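Local coordinates for protein agarase (Pseudoalteromonas fuliginea, PDB 6XJ9) that probably hydrolyses agarose as a GH50-family glycoside hydrolase, its chain also carrying a domain that resembles carbohydrate-binding modules, at residues A[107-112]-A[133-138]. Residues are numbered along the deposited sequence; the frame is centred on the assembly and turned at random.
Sequences LDISDI and AKLDGH
Ile109 and Leu135 meet through their methyl ends inside the beta-sandwich of the CBM-like domain, where strand 103-111 faces the end of strand 128-134 and the loop residue Leu135 just beyond it across the apolar interior. The contact is Ile109 CD1 against Leu135 CD2 at 4.1 Å, the two side chains lying askew and touching at these methyls. In Ile109 the longer branch does the reaching: CG1 lies anti to the carbonyl carbon (chi1 -52°) and the extended chi2 of 163° sends CD1 across the gap. Two residues back along each chain the pattern repeats, with Leu107 CD2 lying 4.2 Å from Ala133 CB. No hydrogen bond links the segments, and the CA atoms of Ile109 and Leu135 are 10.2 Å apart, the spacing of packed layers rather than of paired strands. Alternation along the first strand turns Leu107 and Ile109 inward, while Asp108 and Ser110 point to the other face, where both bond to Asn116. Leu91, from strand 89-97, touches both Ile109 and Leu135, and Phe171 touches both Leu107 and Ala133. At Ala133 the whole side chain is one methyl, and the CD2 branch of Leu107 reaches it, with CD1 turned farther off.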
ATOM      1  N   LEU A 107     -24.321   7.005   8.170  1.00 23.62           N
ATOM      2  CA  LEU A 107     -25.357   7.957   7.827  1.00 24.02           C
ATOM      3  C   LEU A 107     -26.700   7.361   8.233  1.00 25.67           C
ATOM      4  O   LEU A 107     -27.159   6.390   7.629  1.00 27.12           O
ATOM      5  CB  LEU A 107     -25.280   8.267   6.327  1.00 23.76           C
ATOM      6  CG  LEU A 107     -26.497   8.964   5.715  1.00 24.08           C
ATOM      7  CD1 LEU A 107     -26.717  10.329   6.344  1.00 24.65           C
ATOM      8  CD2 LEU A 107     -26.330   9.101   4.205  1.00 24.43           C
ATOM      9  N   ASP A 108     -27.286   7.925   9.296  1.00 24.60           N
ATOM     10  CA  ASP A 108     -28.595   7.504   9.764  1.00 26.73           C
ATOM     11  C   ASP A 108     -29.614   8.598   9.458  1.00 26.80           C
ATOM     12  O   ASP A 108     -29.400   9.764   9.781  1.00 26.19           O
ATOM     13  CB  ASP A 108     -28.592   7.128  11.244  1.00 25.90           C
ATOM     14  CG  ASP A 108     -27.836   5.846  11.511  1.00 27.13           C
ATOM     15  OD1 ASP A 108     -26.588   5.899  11.552  1.00 26.09           O
ATOM     16  OD2 ASP A 108     -28.502   4.811  11.663  1.00 26.27           O
ATOM     17  N   ILE A 109     -30.686   8.194   8.773  1.00 29.16           N
ATOM     18  CA  ILE A 109     -31.821   9.051   8.468  1.00 29.48           C
ATOM     19  C   ILE A 109     -33.041   8.459   9.175  1.00 31.07           C
ATOM     20  O   ILE A 109     -33.305   7.263   9.060  1.00 31.01           O
ATOM     21  CB  ILE A 109     -32.008   9.172   6.943  1.00 28.54           C
ATOM     22  CG1 ILE A 109     -30.712   9.585   6.237  1.00 27.26           C
ATOM     23  CG2 ILE A 109     -33.152  10.121   6.607  1.00 29.68           C
ATOM     24  CD1 ILE A 109     -30.703   9.326   4.743  1.00 28.56           C
ATOM     25  N   SER A 110     -33.741   9.308   9.939  1.00 32.10           N
ATOM     26  CA  SER A 110     -34.864   8.921  10.782  1.00 34.88           C
ATOM     27  C   SER A 110     -36.094   9.744  10.402  1.00 36.20           C
ATOM     28  O   SER A 110     -35.977  10.938  10.127  1.00 34.78           O
ATOM     29  CB  SER A 110     -34.535   9.118  12.250  1.00 36.11           C
ATOM     30  OG  SER A 110     -33.280   8.541  12.592  1.00 35.91           O
ATOM     31  N   ASP A 111     -37.268   9.097  10.435  1.00 37.35           N
ATOM     32  CA  ASP A 111     -38.519   9.718  10.024  1.00 39.53           C
ATOM     33  C   ASP A 111     -39.417   9.986  11.233  1.00 42.38           C
ATOM     34  O   ASP A 111     -39.112   9.571  12.352  1.00 42.53           O
ATOM     35  CB  ASP A 111     -39.242   8.894   8.954  1.00 36.59           C
ATOM     36  CG  ASP A 111     -39.734   7.535   9.425  1.00 38.94           C
ATOM     37  OD1 ASP A 111     -39.923   7.359  10.654  1.00 37.57           O
ATOM     38  OD2 ASP A 111     -39.924   6.653   8.551  1.00 38.65           O
ATOM     39  N   ILE A 112     -40.553  10.647  10.959  1.00 41.92           N
ATOM     40  CA  ILE A 112     -41.495  11.145  11.954  1.00 42.70           C
ATOM     41  C   ILE A 112     -42.088   9.985  12.748  1.00 44.32           C
ATOM     42  O   ILE A 112     -42.639  10.192  13.827  1.00 44.62           O
ATOM     43  CB  ILE A 112     -42.605  11.989  11.286  1.00 41.16           C
ATOM     44  CG1 ILE A 112     -43.282  11.245  10.133  1.00 40.64           C
ATOM     45  CG2 ILE A 112     -42.077  13.337  10.831  1.00 40.70           C
ATOM     46  N   ALA A 133     -26.644   8.941  -1.490  1.00 24.57           N
ATOM     47  CA  ALA A 133     -27.536   7.865  -1.111  1.00 25.28           C
ATOM     48  C   ALA A 133     -28.877   8.093  -1.802  1.00 27.68           C
ATOM     49  O   ALA A 133     -29.520   9.112  -1.563  1.00 27.78           O
ATOM     50  CB  ALA A 133     -27.680   7.865   0.394  1.00 26.94           C
ATOM     51  N   LYS A 134     -29.268   7.160  -2.679  1.00 27.69           N
ATOM     52  CA  LYS A 134     -30.537   7.242  -3.390  1.00 30.38           C
ATOM     53  C   LYS A 134     -31.665   7.054  -2.383  1.00 31.12           C
ATOM     54  O   LYS A 134     -31.643   6.107  -1.603  1.00 30.67           O
ATOM     55  CB  LYS A 134     -30.652   6.147  -4.460  1.00 29.34           C
ATOM     56  CG  LYS A 134     -29.807   6.328  -5.717  1.00 27.62           C
ATOM     57  CD  LYS A 134     -29.789   5.089  -6.606  1.00 28.64           C
ATOM     58  CE  LYS A 134     -29.185   3.878  -5.933  1.00 28.90           C
ATOM     59  NZ  LYS A 134     -28.516   2.957  -6.885  1.00 27.71           N
ATOM     60  N   LEU A 135     -32.642   7.967  -2.400  1.00 33.00           N
ATOM     61  CA  LEU A 135     -33.733   7.900  -1.441  1.00 34.14           C
ATOM     62  C   LEU A 135     -34.990   7.366  -2.118  1.00 34.07           C
ATOM     63  O   LEU A 135     -35.892   6.883  -1.443  1.00 36.28           O
ATOM     64  CB  LEU A 135     -33.948   9.281  -0.805  1.00 32.89           C
ATOM     65  CG  LEU A 135     -32.843   9.707   0.167  1.00 32.43           C
ATOM     66  CD1 LEU A 135     -33.145  11.042   0.835  1.00 30.88           C
ATOM     67  CD2 LEU A 135     -32.596   8.631   1.209  1.00 31.59           C
ATOM     68  N   ASP A 136     -35.019   7.441  -3.453  1.00 34.97           N
ATOM     69  CA  ASP A 136     -36.162   7.022  -4.252  1.00 35.97           C
ATOM     70  C   ASP A 136     -35.697   6.773  -5.683  1.00 34.33           C
ATOM     71  O   ASP A 136     -34.826   7.478  -6.184  1.00 33.73           O
ATOM     72  CB  ASP A 136     -37.281   8.070  -4.229  1.00 35.60           C
ATOM     73  CG  ASP A 136     -38.450   7.745  -5.151  1.00 35.33           C
ATOM     74  OD1 ASP A 136     -39.340   6.982  -4.733  1.00 35.99           O
ATOM     75  OD2 ASP A 136     -38.453   8.254  -6.288  1.00 35.63           O
ATOM     76  N   GLY A 137     -36.284   5.755  -6.319  1.00 37.40           N
ATOM     77  CA  GLY A 137     -36.051   5.488  -7.730  1.00 41.69           C
ATOM     78  C   GLY A 137     -34.971   4.432  -7.952  1.00 43.55           C
ATOM     79  O   GLY A 137     -34.368   3.939  -6.996  1.00 43.52           O
ATOM     80  N   HIS A 138     -34.745   4.098  -9.231  1.00 41.75           N
ATOM     81  CA  HIS A 138     -33.699   3.170  -9.641  1.00 44.04           C
ATOM     82  C   HIS A 138     -33.933   1.799  -9.002  1.00 43.30           C
ATOM     83  O   HIS A 138     -35.041   1.270  -9.076  1.00 42.92           O
ATOM     84  CB  HIS A 138     -32.305   3.798  -9.433  1.00 42.46           C
ATOM     85  CG  HIS A 138     -31.982   4.890 -10.403  1.00 41.59           C
ATOM     86  ND1 HIS A 138     -30.685   5.201 -10.761  1.00 39.70           N
ATOM     87  CD2 HIS A 138     -32.774   5.731 -11.108  1.00 42.78           C
ATOM     88  CE1 HIS A 138     -30.692   6.194 -11.629  1.00 41.32           C
ATOM     89  NE2 HIS A 138     -31.961   6.539 -11.864  1.00 39.86           N
TER